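PDB 4YIV: apical membrane antigen AMA1 from Toxoplasma gondii ME49, which plays an important role in host cell invasion as part of the moving junction, the ring formed between the plasma membranes of the parasite tip and the target cell. Local coordinates for residues S35-D40 against C59-K64; Y52-G57 against K154-F159; F101-V106 against C168-V173; M175-G180 against F198-S203. All coordinates share one frame; numbering follows the deposited sequence.

Contact 1 (S35-D40 against C59-K64); sequences SGIYVD and CPIWGK
Lys64 closes a type II beta turn, Ile61 to Lys64, and from there extends its side-chain nitrogen NZ to two successive carbonyls of the irregular loop 35-40. The turn belongs to the PAN-type fold of AMA1, where strand 61-62 borders a five-stranded antiparallel sheet. CG of Lys64 is anti to the backbone N (chi1 166°), and the chain runs extended beyond it, which carries NZ across to the loop. NZ donates to Tyr38 O at 2.9 Å from well above that carbonyl's plane, and to Ile37 O at 3.2 Å with a smaller tilt. A water joins the group, accepting from Lys64 NZ at 2.6 Å and donating to Ile37 O at 2.8 Å, which gives that oxygen two partners. Gln176 OE1 is a further acceptor for NZ and also receives Asp40 N. The buried ammonium therefore meets more acceptors than it has hydrogens, and all of them are neutral. Within the two segments the opposite charge stands off, Asp40 OD2 lying 6.5 Å from Lys64 NZ; it may still help balance the lysine. Asp40 has its own partners: OD1 receives Ser35 OG at 2.7 Å, as well as Ala56 N, while OD2 receives Gly57 N. Phe271 of helix 263-272 touches Lys64 and both isoleucines. Ile37 and Ile61 cross at about a right angle, and CG2 of Ile37 lies 4.0 Å from CD1 of Ile61.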
loop_
_atom_site.group_PDB
_atom_site.type_symbol
_atom_site.label_atom_id
_atom_site.label_comp_id
_atom_site.label_asym_id
_atom_site.label_seq_id
_atom_site.Cartn_x
_atom_site.Cartn_y
_atom_site.Cartn_z
ATOM N N SER A 35 5.862 8.299 -2.450
ATOM C CA SER A 35 5.815 8.732 -1.058
ATOM C C SER A 35 6.047 7.542 -0.147
ATOM O O SER A 35 6.227 6.435 -0.617
ATOM C CB SER A 35 4.467 9.385 -0.755
ATOM O OG SER A 35 4.545 10.184 0.412
ATOM N N GLY A 36 6.053 7.769 1.166
ATOM C CA GLY A 36 6.146 6.678 2.100
ATOM C C GLY A 36 4.978 5.710 1.953
ATOM O O GLY A 36 3.898 6.074 1.463
ATOM N N ILE A 37 5.219 4.468 2.346
ATOM C CA ILE A 37 4.212 3.406 2.257
ATOM C C ILE A 37 3.827 2.978 3.661
ATOM O O ILE A 37 2.649 2.918 4.008
ATOM C CB ILE A 37 4.759 2.235 1.466
ATOM C CG1 ILE A 37 5.025 2.684 0.018
ATOM C CG2 ILE A 37 3.755 1.055 1.491
ATOM C CD1 ILE A 37 5.761 1.701 -0.795
ATOM N N TYR A 38 4.844 2.656 4.474
ATOM C CA TYR A 38 4.578 2.238 5.832
ATOM C C TYR A 38 3.977 3.406 6.595
ATOM O O TYR A 38 2.861 3.329 7.120
ATOM C CB TYR A 38 5.870 1.718 6.474
ATOM C CG TYR A 38 5.710 1.254 7.898
ATOM C CD1 TYR A 38 5.145 0.028 8.193
ATOM C CD2 TYR A 38 6.154 2.044 8.941
ATOM C CE1 TYR A 38 5.014 -0.393 9.518
ATOM C CE2 TYR A 38 6.046 1.641 10.246
ATOM C CZ TYR A 38 5.478 0.419 10.535
ATOM O OH TYR A 38 5.387 0.029 11.847
ATOM N N VAL A 39 4.711 4.513 6.630
ATOM C CA VAL A 39 4.144 5.798 6.995
ATOM C C VAL A 39 4.273 6.761 5.815
ATOM O O VAL A 39 5.378 6.982 5.328
ATOM C CB VAL A 39 4.858 6.406 8.214
ATOM C CG1 VAL A 39 4.347 7.825 8.469
ATOM C CG2 VAL A 39 4.643 5.473 9.417
ATOM N N ASP A 40 3.137 7.304 5.378
ATOM C CA ASP A 40 3.053 8.188 4.219
ATOM C C ASP A 40 2.796 9.589 4.727
ATOM O O ASP A 40 1.700 9.879 5.199
ATOM C CB ASP A 40 1.929 7.764 3.259
ATOM C CG ASP A 40 1.732 8.737 2.080
ATOM O OD1 ASP A 40 2.429 9.794 1.992
ATOM O OD2 ASP A 40 0.816 8.452 1.256
ATOM N N CYS A 59 -0.599 5.534 -4.725
ATOM C CA CYS A 59 -1.123 4.167 -4.799
ATOM C C CYS A 59 -1.869 3.776 -3.537
ATOM O O CYS A 59 -1.450 4.155 -2.439
ATOM C CB CYS A 59 -0.022 3.144 -5.013
ATOM S SG CYS A 59 0.823 3.265 -6.634
ATOM N N PRO A 60 -2.948 2.987 -3.691
ATOM C CA PRO A 60 -3.646 2.418 -2.527
ATOM C C PRO A 60 -2.791 1.356 -1.858
ATOM O O PRO A 60 -2.058 0.618 -2.529
ATOM C CB PRO A 60 -4.912 1.799 -3.124
ATOM C CG PRO A 60 -4.559 1.481 -4.526
ATOM C CD PRO A 60 -3.540 2.535 -4.968
ATOM N N ILE A 61 -2.870 1.283 -0.536
ATOM C CA ILE A 61 -2.045 0.328 0.197
ATOM C C ILE A 61 -2.962 -0.752 0.798
ATOM O O ILE A 61 -3.718 -0.511 1.748
ATOM C CB ILE A 61 -1.204 1.012 1.304
ATOM C CG1 ILE A 61 -0.482 2.242 0.729
ATOM C CG2 ILE A 61 -0.231 -0.009 1.914
ATOM C CD1 ILE A 61 0.430 1.965 -0.474
ATOM N N TRP A 62 -2.906 -1.926 0.174
ATOM C CA TRP A 62 -3.873 -2.983 0.413
ATOM C C TRP A 62 -3.623 -3.707 1.724
ATOM O O TRP A 62 -2.557 -4.253 1.921
ATOM C CB TRP A 62 -3.811 -3.982 -0.732
ATOM C CG TRP A 62 -4.223 -3.414 -2.077
ATOM C CD1 TRP A 62 -3.554 -2.500 -2.861
ATOM C CD2 TRP A 62 -5.412 -3.757 -2.778
ATOM N NE1 TRP A 62 -4.293 -2.247 -4.027
ATOM C CE2 TRP A 62 -5.435 -3.009 -3.983
ATOM C CE3 TRP A 62 -6.480 -4.618 -2.490
ATOM C CZ2 TRP A 62 -6.483 -3.110 -4.897
ATOM C CZ3 TRP A 62 -7.527 -4.722 -3.417
ATOM C CH2 TRP A 62 -7.514 -3.973 -4.597
ATOM N N GLY A 63 -4.612 -3.704 2.600
ATOM C CA GLY A 63 -4.531 -4.474 3.832
ATOM C C GLY A 63 -3.916 -3.650 4.962
ATOM O O GLY A 63 -3.883 -4.085 6.111
ATOM N N LYS A 64 -3.460 -2.433 4.650
ATOM C CA LYS A 64 -2.880 -1.576 5.701
ATOM C C LYS A 64 -3.954 -1.060 6.622
ATOM O O LYS A 64 -4.965 -0.539 6.193
ATOM C CB LYS A 64 -2.089 -0.383 5.121
ATOM C CG LYS A 64 -1.750 0.705 6.155
ATOM C CD LYS A 64 -0.930 1.825 5.522
ATOM C CE LYS A 64 -0.706 3.011 6.496
ATOM N NZ LYS A 64 0.311 3.964 5.963
HETATM O O HOH W 1 0.295 4.394 3.376
#

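Contact 2 (Y52-G57 against K154-F159); sequences YREPAG and KYRYPF
Glu54 OE2 is gripped by the backbone N of Arg156 across the contact and by Tyr216 OH from outside it. The Arg156 N to Glu54 OE2 bond is 2.8 Å long and nearly straight at 164°, and it uses the anti lone pair of the oxygen. CG of Glu54 stands anti to the backbone N (chi1 -176°), and the chain continues extended, which carries the carboxylate past the ring of Tyr155. On the way CG passes over one ring face, 4.1 Å from the centroid of Tyr155, in a CH-pi contact. The ring also serves at its edge: Tyr155 OH donates to Arg53 O at 2.8 Å and has a second partner in Ser174 OG. CB of Tyr52 adds an apolar touch 3.7 Å from CE2 of Tyr155. Farther along, the two prolines meet with CG of Pro55 4.0 Å from CG of Pro158, and a water donates to both Pro55 O and Arg156 O. The whole joins the two-stranded hairpin 43-47/50-54 to the loop that leads into strand 159-162. From that hairpin Lys45 forms a salt bridge with Glu54 OE1, which Gln43 NE2 also holds. A buried carboxylate supplied with donors at both oxygens, one of them cationic, is probably kept ionised and fixed in rotation.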
loop_
_atom_site.group_PDB
_atom_site.type_symbol
_atom_site.label_atom_id
_atom_site.label_comp_id
_atom_site.label_asym_id
_atom_site.label_seq_id
_atom_site.Cartn_x
_atom_site.Cartn_y
_atom_site.Cartn_z
ATOM N N TYR A 52 1.051 21.260 8.515
ATOM C CA TYR A 52 0.836 19.858 8.923
ATOM C C TYR A 52 1.338 18.901 7.859
ATOM O O TYR A 52 1.190 19.119 6.649
ATOM C CB TYR A 52 -0.642 19.575 9.208
ATOM C CG TYR A 52 -1.199 20.288 10.412
ATOM C CD1 TYR A 52 -0.980 19.805 11.683
ATOM C CD2 TYR A 52 -1.940 21.448 10.270
ATOM C CE1 TYR A 52 -1.471 20.458 12.783
ATOM C CE2 TYR A 52 -2.458 22.102 11.356
ATOM C CZ TYR A 52 -2.211 21.607 12.619
ATOM O OH TYR A 52 -2.712 22.243 13.718
ATOM N N ARG A 53 1.952 17.823 8.311
ATOM C CA ARG A 53 2.381 16.807 7.405
ATOM C C ARG A 53 1.144 16.051 6.833
ATOM O O ARG A 53 0.194 15.693 7.558
ATOM C CB ARG A 53 3.333 15.828 8.099
ATOM C CG ARG A 53 4.557 16.468 8.778
ATOM C CD ARG A 53 5.617 15.402 9.108
ATOM N NE ARG A 53 6.270 14.966 7.880
ATOM C CZ ARG A 53 7.096 13.931 7.812
ATOM N NH1 ARG A 53 7.390 13.254 8.908
ATOM N NH2 ARG A 53 7.645 13.603 6.669
ATOM N N GLU A 54 1.194 15.794 5.534
ATOM C CA GLU A 54 0.031 15.320 4.771
ATOM C C GLU A 54 0.399 14.066 3.990
ATOM O O GLU A 54 1.393 14.068 3.241
ATOM C CB GLU A 54 -0.456 16.416 3.808
ATOM C CG GLU A 54 -1.738 16.055 3.040
ATOM C CD GLU A 54 -1.992 16.954 1.841
ATOM O OE1 GLU A 54 -1.033 17.326 1.134
ATOM O OE2 GLU A 54 -3.165 17.305 1.618
ATOM N N PRO A 55 -0.388 12.999 4.143
ATOM C CA PRO A 55 -0.120 11.872 3.248
ATOM C C PRO A 55 -0.326 12.246 1.774
ATOM O O PRO A 55 -1.222 13.032 1.480
ATOM C CB PRO A 55 -1.139 10.823 3.690
ATOM C CG PRO A 55 -1.440 11.184 5.149
ATOM C CD PRO A 55 -1.447 12.673 5.124
ATOM N N ALA A 56 0.477 11.661 0.899
ATOM C CA ALA A 56 0.592 12.136 -0.484
ATOM C C ALA A 56 0.705 11.068 -1.545
ATOM O O ALA A 56 0.742 11.375 -2.752
ATOM C CB ALA A 56 1.832 13.040 -0.579
ATOM N N GLY A 57 0.866 9.830 -1.123
ATOM C CA GLY A 57 1.202 8.748 -2.039
ATOM C C GLY A 57 0.055 8.499 -3.011
ATOM O O GLY A 57 -1.112 8.695 -2.662
ATOM N N LYS A 154 -6.159 23.526 1.715
ATOM C CA LYS A 154 -5.638 22.558 0.761
ATOM C C LYS A 154 -5.167 21.241 1.417
ATOM O O LYS A 154 -4.539 20.413 0.749
ATOM C CB LYS A 154 -4.495 23.171 -0.021
ATOM C CG LYS A 154 -4.927 24.406 -0.854
ATOM C CD LYS A 154 -4.038 24.614 -2.073
ATOM C CE LYS A 154 -4.348 25.930 -2.782
ATOM N NZ LYS A 154 -3.485 26.107 -3.993
ATOM N N TYR A 155 -5.488 21.048 2.701
ATOM C CA TYR A 155 -5.116 19.816 3.410
ATOM C C TYR A 155 -6.175 18.772 3.088
ATOM O O TYR A 155 -7.363 19.029 3.291
ATOM C CB TYR A 155 -5.047 20.016 4.930
ATOM C CG TYR A 155 -4.390 18.826 5.618
ATOM C CD1 TYR A 155 -5.094 17.639 5.834
ATOM C CD2 TYR A 155 -3.052 18.864 5.972
ATOM C CE1 TYR A 155 -4.488 16.544 6.427
ATOM C CE2 TYR A 155 -2.436 17.777 6.560
ATOM C CZ TYR A 155 -3.167 16.605 6.767
ATOM O OH TYR A 155 -2.601 15.485 7.324
ATOM N N ARG A 156 -5.757 17.610 2.607
ATOM C CA ARG A 156 -6.688 16.527 2.335
ATOM C C ARG A 156 -6.391 15.303 3.217
ATOM O O ARG A 156 -5.244 14.842 3.311
ATOM C CB ARG A 156 -6.626 16.146 0.851
ATOM C CG ARG A 156 -7.036 17.240 -0.063
ATOM C CD ARG A 156 -6.794 16.815 -1.487
ATOM N NE ARG A 156 -7.353 17.758 -2.445
ATOM C CZ ARG A 156 -6.747 18.861 -2.883
ATOM N NH1 ARG A 156 -5.525 19.202 -2.452
ATOM N NH2 ARG A 156 -7.376 19.624 -3.765
ATOM N N TYR A 157 -7.427 14.797 3.881
ATOM C CA TYR A 157 -7.288 13.643 4.756
ATOM C C TYR A 157 -7.107 12.359 3.969
ATOM O O TYR A 157 -7.667 12.227 2.860
ATOM C CB TYR A 157 -8.524 13.486 5.638
ATOM C CG TYR A 157 -8.862 14.691 6.446
ATOM C CD1 TYR A 157 -8.098 15.063 7.560
ATOM C CD2 TYR A 157 -9.964 15.449 6.114
ATOM C CE1 TYR A 157 -8.442 16.189 8.299
ATOM C CE2 TYR A 157 -10.318 16.549 6.837
ATOM C CZ TYR A 157 -9.564 16.923 7.932
ATOM O OH TYR A 157 -9.954 18.048 8.643
ATOM N N PRO A 158 -6.367 11.393 4.548
ATOM C CA PRO A 158 -6.289 10.064 3.944
ATOM C C PRO A 158 -7.604 9.294 4.132
ATOM O O PRO A 158 -8.511 9.732 4.867
ATOM C CB PRO A 158 -5.105 9.424 4.671
ATOM C CG PRO A 158 -5.164 10.036 6.054
ATOM C CD PRO A 158 -5.595 11.469 5.811
ATOM N N PHE A 159 -7.743 8.188 3.417
ATOM C CA PHE A 159 -8.974 7.423 3.467
ATOM C C PHE A 159 -8.685 5.962 3.754
ATOM O O PHE A 159 -7.577 5.483 3.532
ATOM C CB PHE A 159 -9.778 7.516 2.125
ATOM C CG PHE A 159 -9.126 6.807 0.983
ATOM C CD1 PHE A 159 -8.201 7.457 0.196
ATOM C CD2 PHE A 159 -9.411 5.470 0.705
ATOM C CE1 PHE A 159 -7.566 6.815 -0.854
ATOM C CE2 PHE A 159 -8.776 4.814 -0.355
ATOM C CZ PHE A 159 -7.842 5.508 -1.144
HETATM O O HOH W 2 -4.029 12.649 2.158
#

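Contact 3 (F101-V106 against C168-V173); sequences FNLNFV and CHILYV
Val173 holds CG1 anti to its backbone N (chi1 179°), and Phe101 holds CG anti to its carbonyl carbon (chi1 -75°). These put Val173 CG1 and Phe101 CG near each other, and chi2 of Phe101 (9°) turns the ring face to the methyl. Val173 CG1 lies 3.5 Å from the Phe101 ring centroid, almost exactly on the ring normal, a close CH-pi contact. Asn102 OD1 takes a hydrogen bond from His169 ND1 at 3.1 Å. That oxygen lies in the imidazole plane, but the donor stands high above the amide plane; Ser114 OG is a second partner of OD1. Backbone bonds flank the single bridge between Asn102 and Leu171: Val173 N to Phe101 O at 3.2 Å and Leu103 N to Ile170 O at 2.9 Å. Nearer solvent, the rings of Phe105 and Tyr172 meet obliquely, CZ of Phe105 3.7 Å from CE1 of Tyr172. Loop 101-106 thus borders the end of strand 167-170, which runs between strands 159-162 and 116-117. Ile170 packs on Phe139 and Ala140 of helix 132-141, to which Cys168 is tied by its disulfide with Cys136.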
loop_
_atom_site.group_PDB
_atom_site.type_symbol
_atom_site.label_atom_id
_atom_site.label_comp_id
_atom_site.label_asym_id
_atom_site.label_seq_id
_atom_site.Cartn_x
_atom_site.Cartn_y
_atom_site.Cartn_z
ATOM N N PHE A 101 -9.934 7.135 14.501
ATOM C CA PHE A 101 -9.345 8.129 13.614
ATOM C C PHE A 101 -10.374 8.740 12.672
ATOM O O PHE A 101 -10.071 9.728 12.007
ATOM C CB PHE A 101 -8.244 7.520 12.764
ATOM C CG PHE A 101 -6.939 7.247 13.482
ATOM C CD1 PHE A 101 -6.801 7.355 14.856
ATOM C CD2 PHE A 101 -5.845 6.870 12.744
ATOM C CE1 PHE A 101 -5.575 7.097 15.454
ATOM C CE2 PHE A 101 -4.646 6.597 13.321
ATOM C CZ PHE A 101 -4.504 6.727 14.698
ATOM N N ASN A 102 -11.543 8.116 12.589
ATOM C CA ASN A 102 -12.593 8.528 11.669
ATOM C C ASN A 102 -13.145 9.924 11.889
ATOM O O ASN A 102 -13.414 10.327 13.011
ATOM C CB ASN A 102 -13.734 7.509 11.706
ATOM C CG ASN A 102 -14.745 7.723 10.602
ATOM O OD1 ASN A 102 -14.453 7.511 9.432
ATOM N ND2 ASN A 102 -15.946 8.132 10.974
ATOM N N LEU A 103 -13.328 10.650 10.794
ATOM C CA LEU A 103 -13.847 11.996 10.868
ATOM C C LEU A 103 -15.286 11.898 11.351
ATOM O O LEU A 103 -16.090 11.180 10.776
ATOM C CB LEU A 103 -13.764 12.640 9.487
ATOM C CG LEU A 103 -14.320 14.044 9.297
ATOM C CD1 LEU A 103 -13.470 14.782 8.283
ATOM C CD2 LEU A 103 -15.752 13.948 8.811
ATOM N N ASN A 104 -15.596 12.630 12.415
ATOM C CA ASN A 104 -16.927 12.601 13.013
ATOM C C ASN A 104 -17.832 13.783 12.697
ATOM O O ASN A 104 -18.928 13.879 13.231
ATOM C CB ASN A 104 -16.824 12.415 14.524
ATOM C CG ASN A 104 -16.307 13.649 15.226
ATOM O OD1 ASN A 104 -16.024 14.661 14.596
ATOM N ND2 ASN A 104 -16.192 13.573 16.540
ATOM N N PHE A 105 -17.369 14.676 11.838
ATOM C CA PHE A 105 -18.150 15.848 11.459
ATOM C C PHE A 105 -19.429 15.510 10.708
ATOM O O PHE A 105 -19.542 14.454 10.073
ATOM C CB PHE A 105 -17.315 16.794 10.590
ATOM C CG PHE A 105 -16.067 17.312 11.258
ATOM C CD1 PHE A 105 -15.975 17.395 12.633
ATOM C CD2 PHE A 105 -14.981 17.717 10.499
ATOM C CE1 PHE A 105 -14.819 17.867 13.238
ATOM C CE2 PHE A 105 -13.831 18.185 11.101
ATOM C CZ PHE A 105 -13.755 18.258 12.468
ATOM N N VAL A 106 -20.390 16.430 10.799
ATOM C CA VAL A 106 -21.651 16.336 10.059
ATOM C C VAL A 106 -21.828 17.583 9.187
ATOM O O VAL A 106 -21.211 18.622 9.440
ATOM C CB VAL A 106 -22.873 16.185 10.999
ATOM C CG1 VAL A 106 -22.734 14.946 11.881
ATOM C CG2 VAL A 106 -23.047 17.421 11.862
ATOM N N CYS A 168 -16.626 4.231 2.657
ATOM C CA CYS A 168 -15.461 5.085 2.459
ATOM C C CYS A 168 -15.231 5.925 3.723
ATOM O O CYS A 168 -16.028 6.806 4.064
ATOM C CB CYS A 168 -15.673 5.975 1.236
ATOM S SG CYS A 168 -14.180 6.901 0.734
ATOM N N HIS A 169 -14.168 5.596 4.443
ATOM C CA HIS A 169 -13.758 6.342 5.635
ATOM C C HIS A 169 -12.784 7.431 5.310
ATOM O O HIS A 169 -11.761 7.157 4.708
ATOM C CB HIS A 169 -13.065 5.421 6.652
ATOM C CG HIS A 169 -13.964 4.366 7.215
ATOM N ND1 HIS A 169 -14.699 4.562 8.364
ATOM C CD2 HIS A 169 -14.248 3.115 6.790
ATOM C CE1 HIS A 169 -15.410 3.477 8.615
ATOM N NE2 HIS A 169 -15.159 2.590 7.674
ATOM N N ILE A 170 -13.077 8.627 5.801
ATOM C CA ILE A 170 -12.170 9.760 5.774
ATOM C C ILE A 170 -11.566 9.845 7.157
ATOM O O ILE A 170 -12.302 9.932 8.128
ATOM C CB ILE A 170 -12.890 11.086 5.449
ATOM C CG1 ILE A 170 -13.590 11.025 4.095
ATOM C CG2 ILE A 170 -11.881 12.248 5.483
ATOM C CD1 ILE A 170 -12.719 10.641 2.972
ATOM N N LEU A 171 -10.240 9.804 7.248
ATOM C CA LEU A 171 -9.576 9.816 8.547
ATOM C C LEU A 171 -9.124 11.213 8.945
ATOM O O LEU A 171 -8.176 11.756 8.394
ATOM C CB LEU A 171 -8.361 8.887 8.538
ATOM C CG LEU A 171 -8.616 7.428 8.170
ATOM C CD1 LEU A 171 -7.355 6.634 8.402
ATOM C CD2 LEU A 171 -9.806 6.815 8.948
ATOM N N TYR A 172 -9.811 11.781 9.914
ATOM C CA TYR A 172 -9.418 13.048 10.504
ATOM C C TYR A 172 -8.020 12.982 11.139
ATOM O O TYR A 172 -7.286 13.962 11.118
ATOM C CB TYR A 172 -10.447 13.451 11.530
ATOM C CG TYR A 172 -10.165 14.788 12.186
ATOM C CD1 TYR A 172 -10.446 15.979 11.528
ATOM C CD2 TYR A 172 -9.596 14.853 13.446
ATOM C CE1 TYR A 172 -10.196 17.187 12.111
ATOM C CE2 TYR A 172 -9.336 16.070 14.049
ATOM C CZ TYR A 172 -9.643 17.236 13.370
ATOM O OH TYR A 172 -9.388 18.459 13.939
ATOM N N VAL A 173 -7.658 11.826 11.695
ATOM C CA VAL A 173 -6.300 11.605 12.198
ATOM C C VAL A 173 -5.467 11.024 11.068
ATOM O O VAL A 173 -5.714 9.914 10.634
ATOM C CB VAL A 173 -6.285 10.668 13.416
ATOM C CG1 VAL A 173 -4.869 10.419 13.907
ATOM C CG2 VAL A 173 -7.088 11.250 14.541
#

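Contact 4 (M175-G180 against F198-S203); sequences MQLMEG and FKPRKS
Met178 and Phe198 exchange both of their backbone hydrogen bonds, making a single antiparallel hydrogen-bonded pair. Met178 N donates to Phe198 O at 2.9 Å, and Phe198 N donates back to Met178 O at 3.2 Å. CA-H...O contacts supplement the pair: Leu177 CA stands 3.4 Å from Phe198 O, the oxygen that also accepts from Met178 N, and Lys199 CA makes a bent contact of the same kind with Gln176 O.

The ring of Phe198 meets both methionine side chains and the main chain of Gln176 to Met178. Its CG occupies the crowded position between backbone N and carbonyl carbon (chi1 50°), and the ring lies beside the 175-178 backbone. Met178 CB sits over one face, 4.1 Å from the Phe198 centroid, in a CH-pi contact, while Met175 CB approaches near the ring plane, 3.7 Å from Phe198 CZ. The Met178 chain bends at chi3 (-56°), and its CE comes to 3.7 Å from Phe198 CE2.

In the fold this joins a loop to a two-stranded antiparallel ribbon, since strand 198-201 pairs with strand 65-68 and Lys199 shares backbone bonding with Glu67. Helix 263-272 lies beyond it, where Phe271 touches Pro200 and Glu272 forms a salt bridge with Arg201.

The remaining packing is tight and involves no hydrogen bond. Pro200 CD presses on Gln176 O at 3.1 Å, the proline nitrogen having no hydrogen to offer. The Leu177 and Lys199 side chains meet at an angle, with CD1 of the leucine only 3.4 Å from CB of the lysine.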
loop_
_atom_site.group_PDB
_atom_site.type_symbol
_atom_site.label_atom_id
_atom_site.label_comp_id
_atom_site.label_asym_id
_atom_site.label_seq_id
_atom_site.Cartn_x
_atom_site.Cartn_y
_atom_site.Cartn_z
ATOM N N MET A 175 -2.169 10.858 11.291
ATOM C CA MET A 175 -0.984 10.208 11.873
ATOM C C MET A 175 -1.073 8.716 11.659
ATOM O O MET A 175 -2.176 8.155 11.586
ATOM C CB MET A 175 -0.861 10.495 13.376
ATOM C CG MET A 175 -0.723 11.973 13.679
ATOM S SD MET A 175 -0.347 12.265 15.424
ATOM C CE MET A 175 -1.925 11.915 16.205
ATOM N N GLN A 176 0.088 8.079 11.543
ATOM C CA GLN A 176 0.142 6.634 11.302
ATOM C C GLN A 176 1.009 5.835 12.297
ATOM O O GLN A 176 0.849 4.607 12.445
ATOM C CB GLN A 176 0.630 6.405 9.890
ATOM C CG GLN A 176 -0.442 6.821 8.846
ATOM C CD GLN A 176 0.209 7.317 7.554
ATOM O OE1 GLN A 176 0.779 6.544 6.778
ATOM N NE2 GLN A 176 0.212 8.631 7.377
ATOM N N LEU A 177 1.929 6.527 12.975
ATOM C CA LEU A 177 2.832 5.892 13.927
ATOM C C LEU A 177 3.123 6.840 15.071
ATOM O O LEU A 177 3.487 7.985 14.847
ATOM C CB LEU A 177 4.133 5.510 13.255
ATOM C CG LEU A 177 5.229 4.857 14.114
ATOM C CD1 LEU A 177 4.820 3.531 14.554
ATOM C CD2 LEU A 177 6.519 4.708 13.323
ATOM N N MET A 178 2.935 6.351 16.294
ATOM C CA MET A 178 3.481 7.034 17.459
ATOM C C MET A 178 3.943 5.988 18.467
ATOM O O MET A 178 3.253 4.978 18.690
ATOM C CB MET A 178 2.461 7.974 18.071
ATOM C CG MET A 178 3.133 9.313 18.391
ATOM S SD MET A 178 2.240 10.390 19.498
ATOM C CE MET A 178 0.805 10.424 18.569
ATOM N N GLU A 179 5.130 6.223 19.032
ATOM C CA GLU A 179 5.729 5.294 19.979
ATOM C C GLU A 179 6.643 6.045 20.948
ATOM O O GLU A 179 7.121 7.133 20.628
ATOM C CB GLU A 179 6.544 4.201 19.248
ATOM C CG GLU A 179 7.807 4.717 18.577
ATOM C CD GLU A 179 8.795 3.578 18.136
ATOM O OE1 GLU A 179 9.833 3.893 17.538
ATOM O OE2 GLU A 179 8.560 2.374 18.385
ATOM N N GLY A 180 6.935 5.413 22.088
ATOM C CA GLY A 180 7.859 5.951 23.081
ATOM C C GLY A 180 7.099 6.483 24.283
ATOM O O GLY A 180 6.137 7.239 24.155
ATOM N N PHE A 198 0.318 3.800 18.548
ATOM C CA PHE A 198 -0.293 3.111 17.413
ATOM C C PHE A 198 0.755 2.962 16.339
ATOM O O PHE A 198 1.734 3.683 16.328
ATOM C CB PHE A 198 -1.520 3.871 16.890
ATOM C CG PHE A 198 -1.277 5.340 16.635
ATOM C CD1 PHE A 198 -0.842 5.787 15.401
ATOM C CD2 PHE A 198 -1.544 6.287 17.633
ATOM C CE1 PHE A 198 -0.616 7.144 15.172
ATOM C CE2 PHE A 198 -1.348 7.649 17.404
ATOM C CZ PHE A 198 -0.878 8.079 16.170
ATOM N N LYS A 199 0.549 2.013 15.438
ATOM C CA LYS A 199 1.485 1.795 14.345
ATOM C C LYS A 199 0.753 1.089 13.195
ATOM O O LYS A 199 -0.280 0.417 13.422
ATOM C CB LYS A 199 2.674 0.944 14.793
ATOM C CG LYS A 199 2.305 -0.486 15.131
ATOM C CD LYS A 199 3.520 -1.296 15.595
ATOM C CE LYS A 199 3.075 -2.678 16.101
ATOM N NZ LYS A 199 4.176 -3.374 16.844
ATOM N N PRO A 200 1.295 1.219 11.980
ATOM C CA PRO A 200 0.705 0.537 10.821
ATOM C C PRO A 200 0.946 -0.947 10.888
ATOM O O PRO A 200 1.988 -1.369 11.390
ATOM C CB PRO A 200 1.445 1.152 9.625
ATOM C CG PRO A 200 2.142 2.415 10.183
ATOM C CD PRO A 200 2.458 2.041 11.594
ATOM N N ARG A 201 0.016 -1.703 10.335
ATOM C CA ARG A 201 0.150 -3.128 10.303
ATOM C C ARG A 201 -0.575 -3.763 9.128
ATOM O O ARG A 201 -1.564 -3.247 8.631
ATOM C CB ARG A 201 -0.456 -3.692 11.591
ATOM C CG ARG A 201 0.119 -5.013 12.065
ATOM C CD ARG A 201 1.278 -4.788 13.021
ATOM N NE ARG A 201 1.546 -5.968 13.833
ATOM C CZ ARG A 201 2.507 -6.850 13.585
ATOM N NH1 ARG A 201 2.663 -7.892 14.386
ATOM N NH2 ARG A 201 3.314 -6.695 12.548
ATOM N N LYS A 202 -0.051 -4.903 8.716
ATOM C CA LYS A 202 -0.661 -5.803 7.768
ATOM C C LYS A 202 -0.678 -7.145 8.525
ATOM O O LYS A 202 0.253 -7.446 9.217
ATOM C CB LYS A 202 0.056 -5.917 6.437
ATOM C CG LYS A 202 -0.169 -4.750 5.507
ATOM C CD LYS A 202 0.344 -5.051 4.110
ATOM C CE LYS A 202 0.230 -3.860 3.172
ATOM N NZ LYS A 202 0.419 -4.158 1.755
ATOM N N SER A 203 -1.752 -7.902 8.403
ATOM C CA SER A 203 -1.891 -9.176 9.062
ATOM C C SER A 203 -1.970 -10.327 8.089
ATOM O O SER A 203 -2.505 -10.186 7.053
ATOM C CB SER A 203 -3.148 -9.171 9.923
ATOM O OG SER A 203 -3.597 -10.443 10.248
#

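In the fold
All four contacts lie in the part of the chain characteristic of the AMA1 family, but they differ with depth. Contact 1, near the centre of the chain, satisfies a buried charge with neutral acceptors; contact 3 is also largely buried, yet relies on backbone bonds and an aromatic-methyl contact. Contacts 2 and 4 are only partly buried, the former built on a carboxylate, the latter on an aromatic ring and main-chain pairing. Gln176 ties contact 4 to contact 1, and Asp40 ties contact 1 to contact 2. Strands 159-162 and 167-170 are neighbours in one sheet, linking contacts 2 and 3 where Pro158 O meets Leu171 N. Phe101 of contact 3 and Phe198 of contact 4 pack edge-to-face.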